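Local coordinates for protein probable tRNA pseudouridine synthase D (PDB 1Z2Z) that probably isomerises uridine-13 of transfer RNAs to pseudouridine, as a member of the TruD family of pseudouridine synthases, at residues E31-K36 with T84-A89; N133-T138 with S420-V425. All coordinates share one frame; numbering follows the deposited sequence.

Interaction 1. Residues E31-K36 with T84-A89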
ATOM      1  N   GLU A  31      16.681  10.726 -10.677  1.00 35.00           N
ATOM      2  CA  GLU A  31      15.622  11.400 -11.415  1.00 36.28           C
ATOM      3  C   GLU A  31      14.625  10.466 -12.140  1.00 35.79           C
ATOM      4  O   GLU A  31      13.672  10.940 -12.753  1.00 34.78           O
ATOM      5  CB  GLU A  31      16.208  12.395 -12.429  1.00 37.76           C
ATOM      6  CG  GLU A  31      16.825  13.663 -11.828  1.00 40.77           C
ATOM      7  CD  GLU A  31      18.097  13.388 -11.033  1.00 44.67           C
ATOM      8  OE1 GLU A  31      18.743  12.337 -11.277  1.00 44.10           O
ATOM      9  OE2 GLU A  31      18.457  14.233 -10.173  1.00 44.58           O
ATOM     10  N   ASP A  32      14.824   9.153 -12.076  1.00 35.03           N
ATOM     11  CA  ASP A  32      13.907   8.236 -12.757  1.00 35.89           C
ATOM     12  C   ASP A  32      12.619   7.998 -11.980  1.00 36.84           C
ATOM     13  O   ASP A  32      11.748   7.223 -12.402  1.00 36.78           O
ATOM     14  CB  ASP A  32      14.581   6.890 -13.036  1.00 36.40           C
ATOM     15  CG  ASP A  32      15.442   6.914 -14.293  1.00 37.83           C
ATOM     16  OD1 ASP A  32      16.048   5.869 -14.608  1.00 35.73           O
ATOM     17  OD2 ASP A  32      15.509   7.974 -14.960  1.00 38.49           O
ATOM     18  N   PHE A  33      12.501   8.669 -10.842  1.00 36.01           N
ATOM     19  CA  PHE A  33      11.317   8.539 -10.008  1.00 34.72           C
ATOM     20  C   PHE A  33      10.986   9.886  -9.394  1.00 32.57           C
ATOM     21  O   PHE A  33      11.407  10.183  -8.280  1.00 32.55           O
ATOM     22  CB  PHE A  33      11.550   7.516  -8.894  1.00 33.90           C
ATOM     23  CG  PHE A  33      10.298   6.818  -8.457  1.00 34.97           C
ATOM     24  CD1 PHE A  33       9.946   5.590  -9.006  1.00 36.27           C
ATOM     25  CD2 PHE A  33       9.443   7.408  -7.541  1.00 36.15           C
ATOM     26  CE1 PHE A  33       8.759   4.962  -8.651  1.00 36.42           C
ATOM     27  CE2 PHE A  33       8.250   6.789  -7.180  1.00 37.72           C
ATOM     28  CZ  PHE A  33       7.910   5.563  -7.737  1.00 38.41           C
ATOM     29  N   ILE A  34      10.228  10.698 -10.115  1.00 29.22           N
ATOM     30  CA  ILE A  34       9.878  12.004  -9.600  1.00 29.34           C
ATOM     31  C   ILE A  34       8.490  12.007  -8.988  1.00 30.99           C
ATOM     32  O   ILE A  34       7.519  11.590  -9.614  1.00 33.45           O
ATOM     33  CB  ILE A  34       9.996  13.052 -10.703  1.00 29.28           C
ATOM     34  CG1 ILE A  34      11.465  13.081 -11.174  1.00 29.45           C
ATOM     35  CG2 ILE A  34       9.502  14.405 -10.206  1.00 26.38           C
ATOM     36  CD1 ILE A  34      11.818  14.165 -12.162  1.00 27.62           C
ATOM     37  N   VAL A  35       8.411  12.457  -7.742  1.00 30.66           N
ATOM     38  CA  VAL A  35       7.148  12.502  -7.018  1.00 29.61           C
ATOM     39  C   VAL A  35       6.911  13.900  -6.483  1.00 30.55           C
ATOM     40  O   VAL A  35       7.612  14.331  -5.574  1.00 31.32           O
ATOM     41  CB  VAL A  35       7.169  11.560  -5.819  1.00 28.55           C
ATOM     42  CG1 VAL A  35       5.835  11.588  -5.126  1.00 28.05           C
ATOM     43  CG2 VAL A  35       7.539  10.175  -6.255  1.00 24.50           C
ATOM     44  N   LYS A  36       5.922  14.599  -7.034  1.00 31.49           N
ATOM     45  CA  LYS A  36       5.613  15.959  -6.595  1.00 31.23           C
ATOM     46  C   LYS A  36       4.250  15.992  -5.914  1.00 31.29           C
ATOM     47  O   LYS A  36       3.239  15.713  -6.543  1.00 31.96           O
ATOM     48  CB  LYS A  36       5.591  16.921  -7.785  1.00 31.34           C
ATOM     49  CG  LYS A  36       6.858  16.970  -8.613  1.00 29.37           C
ATOM     50  CD  LYS A  36       6.741  18.036  -9.690  1.00 32.26           C
ATOM     51  CE  LYS A  36       8.028  18.142 -10.515  1.00 34.04           C
ATOM     52  NZ  LYS A  36       8.050  19.301 -11.478  1.00 34.76           N
ATOM     53  N   THR A  84       5.331  10.748   3.950  1.00 26.67           N
ATOM     54  CA  THR A  84       6.717  10.434   3.648  1.00 27.92           C
ATOM     55  C   THR A  84       7.038   9.986   2.215  1.00 27.58           C
ATOM     56  O   THR A  84       6.641   8.907   1.787  1.00 28.91           O
ATOM     57  CB  THR A  84       7.248   9.397   4.624  1.00 29.40           C
ATOM     58  OG1 THR A  84       7.213   9.938   5.949  1.00 32.47           O
ATOM     59  CG2 THR A  84       8.686   9.037   4.282  1.00 32.12           C
ATOM     60  N   LYS A  85       7.790  10.809   1.487  1.00 26.53           N
ATOM     61  CA  LYS A  85       8.155  10.487   0.114  1.00 23.33           C
ATOM     62  C   LYS A  85       9.373   9.572   0.076  1.00 25.77           C
ATOM     63  O   LYS A  85      10.188   9.548   1.009  1.00 26.04           O
ATOM     64  CB  LYS A  85       8.436  11.762  -0.675  1.00 18.80           C
ATOM     65  CG  LYS A  85       7.522  12.916  -0.333  1.00 18.99           C
ATOM     66  CD  LYS A  85       6.071  12.648  -0.681  1.00 19.27           C
ATOM     67  CE  LYS A  85       5.162  13.704  -0.046  1.00 19.63           C
ATOM     68  NZ  LYS A  85       3.760  13.719  -0.586  1.00 20.23           N
ATOM     69  N   ASP A  86       9.486   8.814  -1.014  1.00 28.62           N
ATOM     70  CA  ASP A  86      10.584   7.863  -1.231  1.00 29.86           C
ATOM     71  C   ASP A  86      11.963   8.519  -1.190  1.00 29.48           C
ATOM     72  O   ASP A  86      12.183   9.590  -1.762  1.00 28.44           O
ATOM     73  CB  ASP A  86      10.432   7.172  -2.596  1.00 32.58           C
ATOM     74  CG  ASP A  86       9.319   6.137  -2.629  1.00 34.81           C
ATOM     75  OD1 ASP A  86       8.754   5.928  -3.733  1.00 35.41           O
ATOM     76  OD2 ASP A  86       9.023   5.526  -1.576  1.00 36.25           O
ATOM     77  N   LYS A  87      12.880   7.836  -0.513  1.00 28.52           N
ATOM     78  CA  LYS A  87      14.264   8.255  -0.382  1.00 26.77           C
ATOM     79  C   LYS A  87      14.905   8.236  -1.785  1.00 27.26           C
ATOM     80  O   LYS A  87      15.228   9.295  -2.342  1.00 26.55           O
ATOM     81  CB  LYS A  87      14.971   7.310   0.616  1.00 26.69           C
ATOM     82  CG  LYS A  87      16.376   6.804   0.279  1.00 28.89           C
ATOM     83  CD  LYS A  87      17.431   7.906   0.245  1.00 29.23           C
ATOM     84  CE  LYS A  87      18.837   7.331   0.285  1.00 24.61           C
ATOM     85  NZ  LYS A  87      19.135   6.831   1.640  1.00 23.69           N
ATOM     86  N   ARG A  88      15.046   7.052  -2.379  1.00 25.57           N
ATOM     87  CA  ARG A  88      15.639   6.966  -3.710  1.00 24.81           C
ATOM     88  C   ARG A  88      14.777   7.614  -4.776  1.00 22.64           C
ATOM     89  O   ARG A  88      14.177   6.916  -5.593  1.00 24.33           O
ATOM     90  CB  ARG A  88      15.907   5.508  -4.116  1.00 27.59           C
ATOM     91  CG  ARG A  88      16.747   5.398  -5.403  1.00 31.21           C
ATOM     92  CD  ARG A  88      17.420   4.031  -5.586  1.00 35.57           C
ATOM     93  NE  ARG A  88      18.224   3.963  -6.815  1.00 37.94           N
ATOM     94  CZ  ARG A  88      19.358   4.637  -7.023  1.00 37.17           C
ATOM     95  NH1 ARG A  88      19.844   5.439  -6.088  1.00 35.57           N
ATOM     96  NH2 ARG A  88      20.002   4.514  -8.174  1.00 35.56           N
ATOM     97  N   ALA A  89      14.724   8.941  -4.797  1.00 19.09           N
ATOM     98  CA  ALA A  89      13.909   9.625  -5.796  1.00 18.13           C
ATOM     99  C   ALA A  89      14.026  11.128  -5.673  1.00 19.10           C
ATOM    100  O   ALA A  89      14.599  11.634  -4.715  1.00 24.03           O
ATOM    101  CB  ALA A  89      12.458   9.219  -5.635  1.00 14.30           C
TER

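Interaction 2. Residues N133-T138 with S420-V425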
ATOM      1  N   ASN A 133      -0.519  12.922  -5.088  1.00 31.27           N
ATOM      2  CA  ASN A 133       0.891  12.941  -5.465  1.00 30.92           C
ATOM      3  C   ASN A 133       1.065  12.736  -6.980  1.00 31.38           C
ATOM      4  O   ASN A 133       0.635  11.724  -7.534  1.00 32.77           O
ATOM      5  CB  ASN A 133       1.648  11.830  -4.710  1.00 30.13           C
ATOM      6  CG  ASN A 133       2.064  12.231  -3.289  1.00 28.75           C
ATOM      7  OD1 ASN A 133       2.129  11.391  -2.399  1.00 27.29           O
ATOM      8  ND2 ASN A 133       2.379  13.503  -3.087  1.00 31.95           N
ATOM      9  N   ASP A 134       1.673  13.711  -7.651  1.00 31.72           N
ATOM     10  CA  ASP A 134       1.951  13.615  -9.085  1.00 29.85           C
ATOM     11  C   ASP A 134       3.173  12.737  -9.240  1.00 29.91           C
ATOM     12  O   ASP A 134       4.155  12.900  -8.509  1.00 28.15           O
ATOM     13  CB  ASP A 134       2.267  14.981  -9.665  1.00 29.92           C
ATOM     14  CG  ASP A 134       1.042  15.701 -10.105  1.00 33.24           C
ATOM     15  OD1 ASP A 134       1.110  16.932 -10.333  1.00 33.77           O
ATOM     16  OD2 ASP A 134       0.002  15.019 -10.235  1.00 36.15           O
ATOM     17  N   PHE A 135       3.115  11.811 -10.188  1.00 30.21           N
ATOM     18  CA  PHE A 135       4.227  10.911 -10.432  1.00 32.05           C
ATOM     19  C   PHE A 135       4.780  11.094 -11.830  1.00 34.77           C
ATOM     20  O   PHE A 135       4.086  11.556 -12.740  1.00 36.86           O
ATOM     21  CB  PHE A 135       3.822   9.449 -10.250  1.00 29.67           C
ATOM     22  CG  PHE A 135       3.569   9.060  -8.820  1.00 30.09           C
ATOM     23  CD1 PHE A 135       2.274   9.082  -8.294  1.00 32.63           C
ATOM     24  CD2 PHE A 135       4.618   8.660  -8.003  1.00 29.47           C
ATOM     25  CE1 PHE A 135       2.020   8.710  -6.971  1.00 29.90           C
ATOM     26  CE2 PHE A 135       4.393   8.283  -6.685  1.00 31.03           C
ATOM     27  CZ  PHE A 135       3.082   8.307  -6.164  1.00 33.50           C
ATOM     28  N   ARG A 136       6.045  10.724 -11.976  1.00 37.28           N
ATOM     29  CA  ARG A 136       6.789  10.803 -13.227  1.00 39.11           C
ATOM     30  C   ARG A 136       7.823   9.694 -13.104  1.00 39.65           C
ATOM     31  O   ARG A 136       8.970   9.960 -12.758  1.00 42.38           O
ATOM     32  CB  ARG A 136       7.490  12.155 -13.316  1.00 39.93           C
ATOM     33  CG  ARG A 136       8.486  12.288 -14.447  1.00 42.49           C
ATOM     34  CD  ARG A 136       7.854  12.971 -15.632  1.00 46.36           C
ATOM     35  NE  ARG A 136       8.724  12.959 -16.803  1.00 49.02           N
ATOM     36  CZ  ARG A 136       8.412  13.521 -17.967  1.00 50.74           C
ATOM     37  NH1 ARG A 136       9.262  13.459 -18.984  1.00 52.60           N
ATOM     38  NH2 ARG A 136       7.254  14.154 -18.116  1.00 50.95           N
ATOM     39  N   ILE A 137       7.413   8.454 -13.357  1.00 38.52           N
ATOM     40  CA  ILE A 137       8.318   7.316 -13.246  1.00 38.84           C
ATOM     41  C   ILE A 137       8.926   6.975 -14.596  1.00 38.23           C
ATOM     42  O   ILE A 137       8.342   7.265 -15.633  1.00 39.84           O
ATOM     43  CB  ILE A 137       7.582   6.085 -12.676  1.00 39.56           C
ATOM     44  CG1 ILE A 137       6.921   6.472 -11.352  1.00 40.33           C
ATOM     45  CG2 ILE A 137       8.553   4.929 -12.452  1.00 37.42           C
ATOM     46  CD1 ILE A 137       6.078   5.375 -10.749  1.00 43.44           C
ATOM     47  N   THR A 138      10.107   6.371 -14.575  1.00 37.66           N
ATOM     48  CA  THR A 138      10.808   6.000 -15.799  1.00 36.42           C
ATOM     49  C   THR A 138      11.299   4.564 -15.717  1.00 35.52           C
ATOM     50  O   THR A 138      12.094   4.233 -14.842  1.00 34.63           O
ATOM     51  CB  THR A 138      12.031   6.894 -16.020  1.00 37.25           C
ATOM     52  OG1 THR A 138      11.600   8.241 -16.251  1.00 40.37           O
ATOM     53  CG2 THR A 138      12.852   6.396 -17.211  1.00 37.64           C
ATOM     54  N   SER A 420      -3.011   5.883  -1.726  1.00 33.68           N
ATOM     55  CA  SER A 420      -2.761   4.947  -2.821  1.00 35.82           C
ATOM     56  C   SER A 420      -1.271   4.886  -3.161  1.00 36.45           C
ATOM     57  O   SER A 420      -0.534   5.830  -2.882  1.00 38.03           O
ATOM     58  CB  SER A 420      -3.585   5.328  -4.057  1.00 37.34           C
ATOM     59  OG  SER A 420      -3.337   6.662  -4.456  1.00 42.08           O
ATOM     60  N   TYR A 421      -0.845   3.775  -3.765  1.00 37.14           N
ATOM     61  CA  TYR A 421       0.559   3.533  -4.121  1.00 35.17           C
ATOM     62  C   TYR A 421       0.826   3.392  -5.622  1.00 34.43           C
ATOM     63  O   TYR A 421       0.011   2.840  -6.354  1.00 34.70           O
ATOM     64  CB  TYR A 421       1.033   2.273  -3.407  1.00 35.13           C
ATOM     65  CG  TYR A 421       1.002   2.392  -1.904  1.00 37.88           C
ATOM     66  CD1 TYR A 421       2.034   3.042  -1.215  1.00 38.15           C
ATOM     67  CD2 TYR A 421      -0.044   1.833  -1.163  1.00 37.80           C
ATOM     68  CE1 TYR A 421       2.030   3.127   0.174  1.00 38.74           C
ATOM     69  CE2 TYR A 421      -0.060   1.913   0.226  1.00 40.22           C
ATOM     70  CZ  TYR A 421       0.987   2.558   0.893  1.00 41.29           C
ATOM     71  OH  TYR A 421       1.009   2.576   2.276  1.00 41.09           O
ATOM     72  N   ALA A 422       1.984   3.880  -6.063  1.00 34.23           N
ATOM     73  CA  ALA A 422       2.379   3.830  -7.470  1.00 33.60           C
ATOM     74  C   ALA A 422       2.619   2.413  -7.980  1.00 33.49           C
ATOM     75  O   ALA A 422       2.406   2.132  -9.159  1.00 32.00           O
ATOM     76  CB  ALA A 422       3.632   4.661  -7.693  1.00 33.13           C
ATOM     77  N   THR A 423       3.077   1.527  -7.103  1.00 33.31           N
ATOM     78  CA  THR A 423       3.325   0.156  -7.514  1.00 35.32           C
ATOM     79  C   THR A 423       2.065  -0.448  -8.093  1.00 35.60           C
ATOM     80  O   THR A 423       2.121  -1.283  -8.991  1.00 37.44           O
ATOM     81  CB  THR A 423       3.771  -0.719  -6.351  1.00 35.45           C
ATOM     82  OG1 THR A 423       2.883  -0.532  -5.247  1.00 35.64           O
ATOM     83  CG2 THR A 423       5.190  -0.371  -5.946  1.00 35.10           C
ATOM     84  N   THR A 424       0.926  -0.015  -7.578  1.00 34.93           N
ATOM     85  CA  THR A 424      -0.347  -0.520  -8.047  1.00 35.47           C
ATOM     86  C   THR A 424      -0.600  -0.141  -9.505  1.00 36.12           C
ATOM     87  O   THR A 424      -1.344  -0.815 -10.214  1.00 36.73           O
ATOM     88  CB  THR A 424      -1.477   0.010  -7.180  1.00 34.25           C
ATOM     89  OG1 THR A 424      -1.321  -0.507  -5.852  1.00 34.52           O
ATOM     90  CG2 THR A 424      -2.813  -0.415  -7.744  1.00 35.50           C
ATOM     91  N   VAL A 425       0.027   0.933  -9.956  1.00 35.63           N
ATOM     92  CA  VAL A 425      -0.159   1.368 -11.321  1.00 35.07           C
ATOM     93  C   VAL A 425       0.887   0.723 -12.205  1.00 36.33           C
ATOM     94  O   VAL A 425       0.590   0.294 -13.319  1.00 38.52           O
ATOM     95  CB  VAL A 425      -0.027   2.900 -11.437  1.00 35.13           C
ATOM     96  CG1 VAL A 425      -0.102   3.326 -12.891  1.00 32.95           C
ATOM     97  CG2 VAL A 425      -1.124   3.579 -10.624  1.00 33.71           C
TER

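Interaction 1. Residues E31-K36 with T84-A89
F33 and A89 meet where the strand that begins at F33 passes the end of the loop 84-89, and their CB atoms lie 3.8 Å apart. This is the close-packed part of the contact. The methyl of A89 also sits beside the backbone carbonyl of F33 and reaches CD2 of its ring at 4.0 Å, approaching the ring obliquely. Both residues are buried, and each directs its CB toward the other segment. No hydrogen bond joins the two segments directly; instead the backbones of F33 and V35 bond to L90, the residue following the loop, so that the pairing of strands 33-39 and 90-98 brings A89 close to F33. The two strands run parallel in the mixed sheet of the pseudouridine synthase fold, and the loop leading into the second of them carries D86, the predicted nucleophile. With CG of F33 anti to its own backbone N (chi1 -151°), the ring extends toward that aspartate. OD1 of D86 comes to 3.6 Å from CE2 of F33, and the carboxylate plane is turned 61° from that of the ring. The same OD1 forms a salt bridge with R27, whose guanidinium group also makes a cation-pi contact with F33, an arrangement that probably helps to position the carboxylate. Replacing F33 by an alanine would probably open a gap beside D86 and A89, take the aromatic partner from R27 and allow the carboxylate to shift. One residue before A89 the contact thins out: R88, centre of an inverse gamma turn, brings little more than its carbonyl O, 4.3 Å from CB of F33, while its NE bonds to the carbonyl of R27.

Interaction 2. Residues N133-T138 with S420-V425
The methyl group of A422 lies over one face of the F135 ring and against the end of I137, two side chains that project from the same side of strand 130-142. The aromatic part of the contact is a CH-pi interaction: CB of A422 stands 4.0 Å from the centroid of the F135 ring and 19° off the ring normal. It is displaced toward the rim, where CE2 is the nearest ring atom at 3.8 Å. A chi1 of -71° sets CG of F135 anti to the carbonyl carbon and turns one face of the ring to the alanine.

The aliphatic part comes from I137, whose CD1 reaches CB of A422 at 4.0 Å. Its chain is extended at chi2 (175°), which carries this methyl out from the strand to the alanine, so that one small side chain is held by a ring and a branched chain together.

Polar bonds play no part between the segments, but they shape the second one: V425 N bonds to A422 O at 2.8 Å as the chain coils into helix 423-430.

Around this buried contact, strand 130-142 runs antiparallel to both 33-39 and 408-417, with F135 touching V35 on the first and the ring of F414 on the second, while V425 packs on F414 and L416, bringing helix 423-430 against the sheet.

Interactions 1 and 2 lie on neighbouring strands of one sheet, although segment 420-425 is far along the chain from the loop 84-89. Their centres are 10 Å apart, and strands 33-39 and 130-142 join them edge to edge: D134 N lies 2.8 Å from K36 O, and T138 N 2.9 Å from D32 O, both probable hydrogen bonds. Side chains also connect the two, with CE1 of F33 and CD1 of I137 in packing contact. The predicted nucleophile D86 belongs to interaction 1, yet the side chain of F135 in interaction 2 comes within about 6 Å of its side chain at the nearest atoms, which places both contacts beside the probable catalytic site.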